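A223 penton protein C-terminal domain-containing protein (Sulfolobus turreted icosahedral virus, PDB 4IL7) is a structural capsid protein that probably builds the penton of the viral particle, represented here by its C-terminal, partial jelly-roll domain. Local coordinates at residues 91-96 / 140-145; 98-103 / 154-159; 116-121 / 135-140. The protein carries 1 engineered substitution. One frame throughout, in Å; residues are numbered along the deposited sequence.

Interactions 1 and 2 each pair strands within one of a sandwich's two four-stranded antiparallel sheets; interaction 3 bridges the sheets at one end. The first two, in different sheets with centres about 10 Å apart, meet at E157: its OE2 comes 2.6 Å from A95 O and its OE1 packs on P94 and I93. So close an approach may raise this buried carboxylate's pKa. Interaction 3 shares T140 with interaction 1, their centres about 7 Å apart, and probable hydrogen bonds (I93 O to G139 N, Q141 N to T117 O) join them. Interactions 2 and 3, whose centres are about 14 Å apart, touch through L99 and L116. Interaction 3 is nested in the chain loops the others close.

Interaction 1 (91-96 / 140-145); sequences YTIPAN and TQITNM. Engineered in segment 140-145: M145 (natural residue Leu).
Two torsions bring the side chains of T92 and Q141 together: OG1 of T92 lies beside its backbone N, anti to the carbonyl carbon (chi1 -63°), while a bend at chi2 (-73°) swings the CD of Q141 back toward the neighbouring strand. The two side chains cross obliquely, and T92 OG1 donates to Q141 OE1 in a very short hydrogen bond of 2.5 Å, whose length should be read with caution. A water accepts from Q141 NE2 at 2.7 Å and donates weakly to T92 OG1.

The backbones form the pairing of strand 86-92 with strand 141-147. Y91 and I142 are an antiparallel hydrogen-bonded pair, I142 N to Y91 O measuring 2.8 Å and the return bond from Y91 N to I142 O 3.3 Å. T92 and Q141 follow as a non-hydrogen-bonded pair. Just past the strand, I93 N reaches T140 O at 2.8 Å, nearly straight (173° at the hydrogen). I93 and T140 lie side by side, pointing the same way, with I93 CD1 3.8 Å from T140 CG2.

On the face of Y91 and I142, I142 is buried and packs on L116 and I155, whereas Y91 meets the ring of Y80. The chemistry is split between the two faces: the carbons of I142 and I93 buried, and outward a hydroxyl, amide and water whose donors and acceptors are consistent with one orientation of the Q141 amide.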
ATOM      1  N   TYR A  91      -6.505  -0.116   6.930  1.00 23.86           N
ATOM      2  CA  TYR A  91      -5.850  -1.369   7.345  1.00 24.24           C
ATOM      3  C   TYR A  91      -4.789  -1.039   8.354  1.00 24.69           C
ATOM      4  O   TYR A  91      -4.163   0.014   8.267  1.00 24.88           O
ATOM      5  CB  TYR A  91      -5.212  -2.118   6.145  1.00 24.47           C
ATOM      6  CG  TYR A  91      -6.249  -2.396   5.111  1.00 24.54           C
ATOM      7  CD1 TYR A  91      -7.096  -3.451   5.222  1.00 25.48           C
ATOM      8  CD2 TYR A  91      -6.418  -1.531   4.061  1.00 23.09           C
ATOM      9  CE1 TYR A  91      -8.123  -3.670   4.297  1.00 26.62           C
ATOM     10  CE2 TYR A  91      -7.410  -1.705   3.150  1.00 24.35           C
ATOM     11  CZ  TYR A  91      -8.300  -2.714   3.302  1.00 25.82           C
ATOM     12  OH  TYR A  91      -9.272  -2.856   2.388  1.00 27.57           O
ATOM     13  N   THR A  92      -4.535  -1.974   9.256  1.00 27.44           N
ATOM     14  CA  THR A  92      -3.497  -1.849  10.258  1.00 28.29           C
ATOM     15  C   THR A  92      -2.349  -2.762   9.927  1.00 28.26           C
ATOM     16  O   THR A  92      -2.536  -3.959   9.689  1.00 32.51           O
ATOM     17  CB  THR A  92      -4.051  -2.196  11.656  1.00 31.83           C
ATOM     18  OG1 THR A  92      -5.064  -1.251  11.979  1.00 36.31           O
ATOM     19  CG2 THR A  92      -2.936  -2.117  12.724  1.00 35.44           C
ATOM     20  N   ILE A  93      -1.155  -2.227   9.902  1.00 26.22           N
ATOM     21  CA  ILE A  93       0.020  -3.025   9.663  1.00 28.87           C
ATOM     22  C   ILE A  93       0.418  -3.693  10.999  1.00 32.19           C
ATOM     23  O   ILE A  93       0.584  -3.009  11.996  1.00 33.61           O
ATOM     24  CB  ILE A  93       1.120  -2.115   9.095  1.00 34.60           C
ATOM     25  CG1 ILE A  93       0.681  -1.639   7.692  1.00 35.42           C
ATOM     26  CG2 ILE A  93       2.444  -2.837   9.056  1.00 38.79           C
ATOM     27  CD1 ILE A  93       1.476  -0.489   7.134  1.00 36.76           C
ATOM     28  N   PRO A  94       0.557  -5.029  11.020  1.00 34.31           N
ATOM     29  CA  PRO A  94       0.633  -5.739  12.314  1.00 41.98           C
ATOM     30  C   PRO A  94       2.002  -5.794  12.978  1.00 43.99           C
ATOM     31  O   PRO A  94       2.079  -6.113  14.175  1.00 53.40           O
ATOM     32  CB  PRO A  94       0.192  -7.152  11.937  1.00 48.52           C
ATOM     33  CG  PRO A  94       0.696  -7.329  10.551  1.00 43.69           C
ATOM     34  CD  PRO A  94       0.465  -5.978   9.892  1.00 37.10           C
ATOM     35  N   ALA A  95       3.065  -5.540  12.229  1.00 38.45           N
ATOM     36  CA  ALA A  95       4.411  -5.719  12.748  1.00 36.95           C
ATOM     37  C   ALA A  95       5.378  -4.739  12.141  1.00 37.57           C
ATOM     38  O   ALA A  95       5.048  -4.018  11.212  1.00 32.32           O
ATOM     39  CB  ALA A  95       4.881  -7.144  12.488  1.00 39.78           C
ATOM     40  N   ASN A  96       6.571  -4.680  12.707  1.00 34.87           N
ATOM     41  CA  ASN A  96       7.682  -4.015  12.065  1.00 31.54           C
ATOM     42  C   ASN A  96       8.112  -4.805  10.842  1.00 33.13           C
ATOM     43  O   ASN A  96       8.183  -6.046  10.878  1.00 37.17           O
ATOM     44  CB  ASN A  96       8.890  -3.860  13.005  1.00 36.05           C
ATOM     45  CG  ASN A  96       8.632  -2.982  14.225  1.00 39.84           C
ATOM     46  OD1 ASN A  96       7.602  -2.339  14.411  1.00 36.36           O
ATOM     47  ND2 ASN A  96       9.630  -2.967  15.086  1.00 56.15           N
ATOM     48  N   THR A 140       1.179   0.978  12.176  1.00 21.64           N
ATOM     49  CA  THR A 140       0.997   1.959  11.099  1.00 19.85           C
ATOM     50  C   THR A 140      -0.332   1.690  10.404  1.00 18.27           C
ATOM     51  O   THR A 140      -0.699   0.516  10.193  1.00 21.02           O
ATOM     52  CB  THR A 140       2.177   1.875  10.105  1.00 19.88           C
ATOM     53  OG1 THR A 140       3.377   2.213  10.804  1.00 22.23           O
ATOM     54  CG2 THR A 140       2.012   2.842   8.942  1.00 19.05           C
ATOM     55  N   GLN A 141      -1.098   2.705  10.069  1.00 17.68           N
ATOM     56  CA  GLN A 141      -2.343   2.577   9.361  1.00 18.43           C
ATOM     57  C   GLN A 141      -2.191   2.962   7.923  1.00 16.39           C
ATOM     58  O   GLN A 141      -1.539   3.937   7.577  1.00 17.68           O
ATOM     59  CB  GLN A 141      -3.331   3.512   9.993  1.00 20.87           C
ATOM     60  CG  GLN A 141      -3.631   3.165  11.458  1.00 29.30           C
ATOM     61  CD  GLN A 141      -4.460   1.972  11.613  1.00 33.63           C
ATOM     62  OE1 GLN A 141      -4.014   0.999  12.196  1.00 39.19           O
ATOM     63  NE2 GLN A 141      -5.686   2.038  11.121  1.00 39.15           N
ATOM     64  N   ILE A 142      -2.824   2.209   7.043  1.00 16.76           N
ATOM     65  CA  ILE A 142      -3.015   2.593   5.634  1.00 14.41           C
ATOM     66  C   ILE A 142      -4.321   3.323   5.571  1.00 14.83           C
ATOM     67  O   ILE A 142      -5.420   2.722   5.726  1.00 17.68           O
ATOM     68  CB  ILE A 142      -3.079   1.356   4.720  1.00 15.12           C
ATOM     69  CG1 ILE A 142      -1.821   0.537   4.861  1.00 15.99           C
ATOM     70  CG2 ILE A 142      -3.307   1.802   3.274  1.00 16.97           C
ATOM     71  CD1 ILE A 142      -1.850  -0.775   4.075  1.00 18.38           C
ATOM     72  N   THR A 143      -4.310   4.646   5.462  0.50 15.35           N
ATOM     73  CA  THR A 143      -5.558   5.403   5.487  0.50 17.57           C
ATOM     74  C   THR A 143      -6.179   5.695   4.130  0.50 16.02           C
ATOM     75  O   THR A 143      -7.358   5.920   4.031  0.50 19.06           O
ATOM     76  CB  THR A 143      -5.357   6.719   6.267  0.50 16.92           C
ATOM     77  OG1 THR A 143      -4.345   7.449   5.546  0.50 15.33           O
ATOM     78  CG2 THR A 143      -4.778   6.375   7.636  0.50 23.98           C
ATOM     79  N   ASN A 144      -5.384   5.754   3.071  1.00 14.70           N
ATOM     80  CA  ASN A 144      -5.940   6.056   1.745  0.50 13.94           C
ATOM     81  C   ASN A 144      -5.001   5.493   0.683  1.00 13.82           C
ATOM     82  O   ASN A 144      -3.787   5.479   0.887  1.00 14.74           O
ATOM     83  CB  ASN A 144      -6.112   7.574   1.460  0.50 13.81           C
ATOM     84  CG  ASN A 144      -6.632   7.887   0.027  0.50 15.28           C
ATOM     85  OD1 ASN A 144      -5.822   8.059  -0.935  0.50 17.98           O
ATOM     86  ND2 ASN A 144      -7.933   7.921  -0.147  0.50 19.29           N
ATOM     87  N   MET A 145      -5.588   5.111  -0.429  1.00 13.56           N
ATOM     88  CA  MET A 145      -4.811   4.925  -1.629  0.50 12.42           C
ATOM     89  C   MET A 145      -5.685   5.429  -2.798  1.00 13.46           C
ATOM     90  O   MET A 145      -6.917   5.197  -2.838  1.00 14.85           O
ATOM     91  CB  MET A 145      -4.317   3.438  -1.745  0.50 10.43           C
ATOM     92  CG  MET A 145      -3.968   3.102  -3.286  0.50 12.39           C
ATOM     93  SD  MET A 145      -3.788   1.344  -3.688  0.50 12.56           S
ATOM     94  CE  MET A 145      -2.597   0.895  -2.368  0.50 12.70           C
TER
HETATM   95  O   HOH W   1      -7.620   0.358  10.243  1.00 41.28           O

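Interaction 2 (98-103 / 154-159)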
ATOM      1  N   TYR A  98       8.605  -4.441   6.165  1.00 26.86           N
ATOM      2  CA  TYR A  98       8.445  -3.715   4.921  1.00 24.09           C
ATOM      3  C   TYR A  98       7.039  -3.940   4.381  1.00 21.77           C
ATOM      4  O   TYR A  98       6.624  -5.068   4.085  1.00 22.46           O
ATOM      5  CB  TYR A  98       9.473  -4.142   3.886  1.00 27.11           C
ATOM      6  CG  TYR A  98      10.855  -3.848   4.329  1.00 34.82           C
ATOM      7  CD1 TYR A  98      11.399  -2.594   4.130  1.00 34.11           C
ATOM      8  CD2 TYR A  98      11.582  -4.797   5.020  1.00 40.14           C
ATOM      9  CE1 TYR A  98      12.674  -2.297   4.583  1.00 47.30           C
ATOM     10  CE2 TYR A  98      12.844  -4.524   5.483  1.00 69.02           C
ATOM     11  CZ  TYR A  98      13.395  -3.266   5.271  1.00 54.32           C
ATOM     12  OH  TYR A  98      14.664  -2.983   5.715  1.00108.80           O
ATOM     13  N   LEU A  99       6.319  -2.847   4.231  1.00 20.75           N
ATOM     14  CA  LEU A  99       5.048  -2.843   3.535  1.00 18.58           C
ATOM     15  C   LEU A  99       5.301  -2.912   2.041  1.00 18.26           C
ATOM     16  O   LEU A  99       6.050  -2.105   1.442  1.00 20.54           O
ATOM     17  CB  LEU A  99       4.281  -1.591   3.833  1.00 18.54           C
ATOM     18  CG  LEU A  99       2.876  -1.503   3.239  1.00 17.95           C
ATOM     19  CD1 LEU A  99       1.957  -2.542   3.838  1.00 18.36           C
ATOM     20  CD2 LEU A  99       2.295  -0.114   3.444  1.00 19.81           C
ATOM     21  N   ILE A 100       4.681  -3.909   1.413  1.00 17.05           N
ATOM     22  CA  ILE A 100       4.769  -4.078  -0.019  1.00 17.50           C
ATOM     23  C   ILE A 100       3.412  -3.821  -0.652  1.00 16.27           C
ATOM     24  O   ILE A 100       2.425  -4.460  -0.310  1.00 16.11           O
ATOM     25  CB  ILE A 100       5.261  -5.497  -0.422  1.00 20.42           C
ATOM     26  CG1 ILE A 100       6.535  -5.884   0.310  1.00 24.34           C
ATOM     27  CG2 ILE A 100       5.387  -5.600  -1.919  1.00 19.23           C
ATOM     28  CD1 ILE A 100       7.703  -5.043  -0.058  1.00 29.16           C
ATOM     29  N   ILE A 101       3.383  -2.912  -1.616  1.00 15.84           N
ATOM     30  CA  ILE A 101       2.209  -2.589  -2.394  1.00 15.00           C
ATOM     31  C   ILE A 101       2.547  -2.949  -3.803  1.00 14.54           C
ATOM     32  O   ILE A 101       3.434  -2.338  -4.428  1.00 16.87           O
ATOM     33  CB  ILE A 101       1.805  -1.112  -2.291  1.00 16.46           C
ATOM     34  CG1 ILE A 101       1.623  -0.660  -0.807  1.00 17.82           C
ATOM     35  CG2 ILE A 101       0.511  -0.900  -3.071  1.00 16.46           C
ATOM     36  CD1 ILE A 101       2.750   0.189  -0.390  1.00 21.13           C
ATOM     37  N   SER A 102       1.904  -3.986  -4.314  1.00 14.52           N
ATOM     38  CA  SER A 102       2.124  -4.439  -5.709  1.00 14.08           C
ATOM     39  C   SER A 102       0.939  -4.020  -6.545  1.00 13.60           C
ATOM     40  O   SER A 102      -0.169  -4.511  -6.347  1.00 14.55           O
ATOM     41  CB  SER A 102       2.292  -5.955  -5.739  1.00 16.63           C
ATOM     42  OG  SER A 102       2.493  -6.410  -7.053  1.00 22.30           O
ATOM     43  N   ILE A 103       1.132  -3.101  -7.476  0.50 20.41           N
ATOM     44  CA  ILE A 103       0.054  -2.583  -8.321  0.50 19.31           C
ATOM     45  C   ILE A 103       0.297  -3.081  -9.711  0.50 20.11           C
ATOM     46  O   ILE A 103       1.376  -2.824 -10.294  0.50 21.01           O
ATOM     47  CB  ILE A 103       0.059  -1.044  -8.295  0.50 19.03           C
ATOM     48  CG1 ILE A 103      -0.030  -0.457  -6.888  0.50 19.28           C
ATOM     49  CG2 ILE A 103      -1.088  -0.547  -9.173  0.50 19.35           C
ATOM     50  CD1 ILE A 103      -1.330  -0.790  -6.154  0.50 19.20           C
ATOM     51  N   LEU A 154      -2.360  -5.500  -4.503  1.00 12.06           N
ATOM     52  CA  LEU A 154      -1.943  -6.496  -3.519  1.00 12.03           C
ATOM     53  C   LEU A 154      -1.109  -5.779  -2.459  1.00 12.21           C
ATOM     54  O   LEU A 154      -0.171  -5.071  -2.828  1.00 13.45           O
ATOM     55  CB  LEU A 154      -1.137  -7.572  -4.189  1.00 12.76           C
ATOM     56  CG  LEU A 154      -0.496  -8.625  -3.263  1.00 14.33           C
ATOM     57  CD1 LEU A 154      -1.570  -9.464  -2.624  1.00 16.79           C
ATOM     58  CD2 LEU A 154       0.531  -9.435  -4.023  1.00 15.41           C
ATOM     59  N   ILE A 155      -1.502  -5.913  -1.202  1.00 12.05           N
ATOM     60  CA  ILE A 155      -0.773  -5.268  -0.122  1.00 12.85           C
ATOM     61  C   ILE A 155      -0.438  -6.355   0.901  1.00 13.58           C
ATOM     62  O   ILE A 155      -1.310  -7.090   1.357  1.00 14.32           O
ATOM     63  CB  ILE A 155      -1.614  -4.180   0.575  1.00 13.15           C
ATOM     64  CG1 ILE A 155      -2.085  -3.148  -0.451  1.00 13.97           C
ATOM     65  CG2 ILE A 155      -0.788  -3.536   1.674  1.00 15.10           C
ATOM     66  CD1 ILE A 155      -2.963  -2.048   0.104  1.00 15.08           C
ATOM     67  N   TYR A 156       0.837  -6.477   1.240  1.00 14.71           N
ATOM     68  CA  TYR A 156       1.256  -7.426   2.249  1.00 15.24           C
ATOM     69  C   TYR A 156       2.489  -6.849   2.942  1.00 16.89           C
ATOM     70  O   TYR A 156       3.030  -5.852   2.527  1.00 17.59           O
ATOM     71  CB  TYR A 156       1.628  -8.799   1.605  1.00 15.66           C
ATOM     72  CG  TYR A 156       2.730  -8.845   0.593  1.00 17.10           C
ATOM     73  CD1 TYR A 156       2.507  -8.593  -0.730  1.00 17.32           C
ATOM     74  CD2 TYR A 156       4.029  -9.193   0.973  1.00 20.44           C
ATOM     75  CE1 TYR A 156       3.522  -8.651  -1.660  1.00 20.05           C
ATOM     76  CE2 TYR A 156       5.040  -9.295   0.034  1.00 21.42           C
ATOM     77  CZ  TYR A 156       4.812  -9.053  -1.282  1.00 21.17           C
ATOM     78  OH  TYR A 156       5.827  -9.135  -2.213  1.00 24.79           O
ATOM     79  N   GLU A 157       2.895  -7.457   4.050  1.00 19.07           N
ATOM     80  CA  GLU A 157       4.082  -7.018   4.807  1.00 20.21           C
ATOM     81  C   GLU A 157       5.073  -8.154   4.952  1.00 20.62           C
ATOM     82  O   GLU A 157       4.730  -9.261   5.367  1.00 24.46           O
ATOM     83  CB  GLU A 157       3.697  -6.552   6.196  1.00 21.98           C
ATOM     84  CG  GLU A 157       4.858  -5.950   6.943  1.00 22.05           C
ATOM     85  CD  GLU A 157       4.603  -5.516   8.352  1.00 21.29           C
ATOM     86  OE1 GLU A 157       3.611  -5.923   8.990  1.00 24.68           O
ATOM     87  OE2 GLU A 157       5.448  -4.676   8.764  1.00 25.62           O
ATOM     88  N   GLU A 158       6.333  -7.848   4.618  0.50 22.28           N
ATOM     89  CA  GLU A 158       7.467  -8.729   4.834  0.50 25.08           C
ATOM     90  C   GLU A 158       7.895  -8.503   6.278  0.50 30.56           C
ATOM     91  O   GLU A 158       8.245  -7.383   6.640  0.50 28.61           O
ATOM     92  CB  GLU A 158       8.642  -8.358   3.912  0.50 28.01           C
ATOM     93  CG  GLU A 158       8.407  -8.406   2.407  0.50 28.58           C
ATOM     94  CD  GLU A 158       9.692  -8.347   1.569  0.50 37.47           C
ATOM     95  OE1 GLU A 158       9.594  -7.992   0.356  0.50 38.03           O
ATOM     96  OE2 GLU A 158      10.783  -8.660   2.098  0.50 41.35           O
ATOM     97  N   VAL A 159       7.857  -9.545   7.099  1.00 28.39           N
ATOM     98  CA  VAL A 159       8.197  -9.410   8.515  1.00 32.40           C
ATOM     99  C   VAL A 159       9.319 -10.386   8.895  1.00 47.84           C
ATOM    100  O   VAL A 159       9.735 -11.234   8.070  1.00 49.90           O
ATOM    101  CB  VAL A 159       6.958  -9.666   9.367  1.00 37.70           C
TER
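This is a central strand pairing in one sheet of the jelly-roll-like sandwich: strands 97-104 and 150-158 run antiparallel between the outer strands 76-83 and 130-136. Over these segments the axes come within 4.6 Å at 156° between directions. Y98, I100 and S102 pair with E158, Y156 and L154 through reciprocal backbone hydrogen bonds, six in all; the middle pair has I100 N to Y156 O at 2.8 Å and Y156 N to I100 O at 3.0 Å. Between them sit the non-hydrogen-bonded pairs L99-E157 and I101-I155, and CA-H...O contacts such as I155 CA to I100 O (3.3 Å) supplement these bonds.

The face carrying L99, I101, I155 and E157 is buried. There L99 CD1 meets I155 CG2 at 3.6 Å as their side chains cross, and I142 and M145, the latter an engineered residue, cover I155 from the opposing sheet. E157 is the polar member of this face, its OE1 taking a weak hydrogen bond from A95 N.

The other face carries I100 and Y156 side by side. Y156 holds CG between its backbone N and carbonyl carbon (chi1 60°), the crowded position, and one face of the ring lies against I100. I100 CG2 then touches Y156 CZ at 3.6 Å and CG1 touches CE2 at 3.7 Å, while I100 CB forms a CH-pi contact, 3.8 Å from the ring centroid and 14° off its normal.

Interaction 3 (116-121 / 135-140); sequences LTIGST and PVIAGT
Two tight turns meet at one end of the sandwich: the type II' turn I118-T121, which closes the hairpin of strands 110-118 and 121-128, and the type II turn I137-T140, on the way from strand 130-136 to strand 141-147. I118 carries the contact. Its chi1 (176°) puts CG1 anti to the backbone N, and chi2 (64°) then turns CD1 to the second turn, where that methyl lies 3.6 Å from both I137 CG1 and T140 OG1 and 3.8 Å from A138 O. The side chains of I118 and I137 cross at about a right angle.

The hydroxyl that this methyl touches is already engaged: T140 OG1 donates to I137 O at 2.7 Å, and T140 N reaches the same oxygen from the same face of its plane, so two bonds grip it. No direct hydrogen bond joins the segments; a water accepts from G119 N at 3.0 Å and donates to G139 O at 3.2 Å.

Deeper inside, L116 CD1 meets V136 CG1 at 4.0 Å, one residue from each sheet. The arrangement combines a two-residue type II' hairpin with a sheet-to-sheet connection, the kind of loop that links the two layers of a jelly-roll beta sandwich.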
ATOM      1  N   LEU A 116      -0.065   6.802   4.729  1.00 13.36           N
ATOM      2  CA  LEU A 116       0.141   6.048   5.940  1.00 13.37           C
ATOM      3  C   LEU A 116       0.153   6.929   7.147  1.00 13.33           C
ATOM      4  O   LEU A 116       0.673   8.074   7.064  1.00 15.54           O
ATOM      5  CB  LEU A 116       1.468   5.300   5.927  1.00 14.83           C
ATOM      6  CG  LEU A 116       1.765   4.385   4.734  1.00 15.07           C
ATOM      7  CD1 LEU A 116       3.087   3.666   4.867  1.00 17.51           C
ATOM      8  CD2 LEU A 116       0.679   3.360   4.513  1.00 14.99           C
ATOM      9  N   THR A 117      -0.299   6.480   8.290  1.00 14.52           N
ATOM     10  CA  THR A 117      -0.224   7.225   9.524  1.00 15.05           C
ATOM     11  C   THR A 117       0.357   6.371  10.608  1.00 16.64           C
ATOM     12  O   THR A 117      -0.011   5.207  10.737  1.00 18.39           O
ATOM     13  CB  THR A 117      -1.582   7.808   9.886  1.00 16.89           C
ATOM     14  OG1 THR A 117      -2.486   6.779  10.358  1.00 23.40           O
ATOM     15  CG2 THR A 117      -2.204   8.556   8.828  1.00 16.85           C
ATOM     16  N   ILE A 118       1.250   6.913  11.424  1.00 20.22           N
ATOM     17  CA  ILE A 118       1.808   6.199  12.554  1.00 20.67           C
ATOM     18  C   ILE A 118       1.857   7.226  13.663  1.00 19.19           C
ATOM     19  O   ILE A 118       2.502   8.289  13.543  1.00 18.88           O
ATOM     20  CB  ILE A 118       3.187   5.566  12.242  1.00 23.57           C
ATOM     21  CG1 ILE A 118       3.797   4.911  13.474  1.00 27.16           C
ATOM     22  CG2 ILE A 118       4.210   6.526  11.648  1.00 22.53           C
ATOM     23  CD1 ILE A 118       3.010   3.728  14.030  1.00 27.93           C
ATOM     24  N   GLY A 119       1.169   7.002  14.757  1.00 23.02           N
ATOM     25  CA  GLY A 119       1.152   7.953  15.847  1.00 21.51           C
ATOM     26  C   GLY A 119       0.652   9.302  15.349  1.00 20.25           C
ATOM     27  O   GLY A 119      -0.391   9.419  14.765  1.00 24.47           O
ATOM     28  N   SER A 120       1.474  10.327  15.527  1.00 18.97           N
ATOM     29  CA  SER A 120       1.176  11.683  15.148  1.00 17.17           C
ATOM     30  C   SER A 120       1.768  12.092  13.787  1.00 16.46           C
ATOM     31  O   SER A 120       1.680  13.242  13.417  1.00 19.35           O
ATOM     32  CB  SER A 120       1.617  12.611  16.276  1.00 18.50           C
ATOM     33  OG  SER A 120       2.978  12.390  16.620  1.00 18.17           O
ATOM     34  N   THR A 121       2.283  11.136  13.029  1.00 15.09           N
ATOM     35  CA  THR A 121       2.868  11.362  11.724  1.00 15.00           C
ATOM     36  C   THR A 121       2.039  10.831  10.594  1.00 13.49           C
ATOM     37  O   THR A 121       1.562   9.686  10.653  1.00 16.68           O
ATOM     38  CB  THR A 121       4.202  10.665  11.694  1.00 16.50           C
ATOM     39  OG1 THR A 121       5.047  11.258  12.721  1.00 19.85           O
ATOM     40  CG2 THR A 121       4.948  10.845  10.376  1.00 19.35           C
ATOM     41  N   PRO A 135       9.440   0.833   4.480  1.00 23.97           N
ATOM     42  CA  PRO A 135       9.639   0.442   5.872  1.00 26.17           C
ATOM     43  C   PRO A 135       8.558   0.986   6.771  1.00 23.86           C
ATOM     44  O   PRO A 135       8.223   2.157   6.673  1.00 26.22           O
ATOM     45  CB  PRO A 135      11.000   1.076   6.219  1.00 32.88           C
ATOM     46  CG  PRO A 135      11.620   1.396   4.921  1.00 36.10           C
ATOM     47  CD  PRO A 135      10.527   1.666   3.963  1.00 27.92           C
ATOM     48  N   VAL A 136       8.016   0.154   7.635  1.00 22.76           N
ATOM     49  CA  VAL A 136       6.963   0.515   8.517  1.00 22.81           C
ATOM     50  C   VAL A 136       7.139  -0.118   9.928  1.00 25.08           C
ATOM     51  O   VAL A 136       7.753  -1.190  10.101  1.00 25.11           O
ATOM     52  CB  VAL A 136       5.574   0.109   7.963  1.00 22.54           C
ATOM     53  CG1 VAL A 136       5.252   0.913   6.714  1.00 21.46           C
ATOM     54  CG2 VAL A 136       5.466  -1.377   7.692  1.00 22.64           C
ATOM     55  N   ILE A 137       6.586   0.553  10.926  1.00 26.07           N
ATOM     56  CA  ILE A 137       6.558  -0.010  12.259  1.00 27.85           C
ATOM     57  C   ILE A 137       5.128  -0.489  12.568  1.00 25.88           C
ATOM     58  O   ILE A 137       4.113  -0.092  11.956  1.00 25.23           O
ATOM     59  CB  ILE A 137       7.144   0.924  13.333  1.00 32.62           C
ATOM     60  CG1 ILE A 137       6.122   1.956  13.680  1.00 31.37           C
ATOM     61  CG2 ILE A 137       8.389   1.631  12.786  1.00 38.05           C
ATOM     62  CD1 ILE A 137       6.607   2.873  14.777  1.00 36.02           C
ATOM     63  N   ALA A 138       5.073  -1.424  13.482  1.00 28.51           N
ATOM     64  CA  ALA A 138       3.822  -2.003  13.945  1.00 28.54           C
ATOM     65  C   ALA A 138       2.772  -0.979  14.315  1.00 26.62           C
ATOM     66  O   ALA A 138       3.069   0.010  15.011  1.00 29.20           O
ATOM     67  CB  ALA A 138       4.100  -2.909  15.117  1.00 31.83           C
ATOM     68  N   GLY A 139       1.560  -1.169  13.838  1.00 26.99           N
ATOM     69  CA  GLY A 139       0.432  -0.306  14.132  1.00 26.46           C
ATOM     70  C   GLY A 139       0.258   0.848  13.154  1.00 22.49           C
ATOM     71  O   GLY A 139      -0.723   1.584  13.236  1.00 26.82           O
ATOM     72  N   THR A 140       1.179   0.978  12.176  1.00 21.64           N
ATOM     73  CA  THR A 140       0.997   1.959  11.099  1.00 19.85           C
ATOM     74  C   THR A 140      -0.332   1.690  10.404  1.00 18.27           C
ATOM     75  O   THR A 140      -0.699   0.516  10.193  1.00 21.02           O
ATOM     76  CB  THR A 140       2.177   1.875  10.105  1.00 19.88           C
ATOM     77  OG1 THR A 140       3.377   2.213  10.804  1.00 22.23           O
ATOM     78  CG2 THR A 140       2.012   2.842   8.942  1.00 19.05           C
TER
HETATM   79  O   HOH W   2      -0.489   4.474  14.501  1.00 36.59           O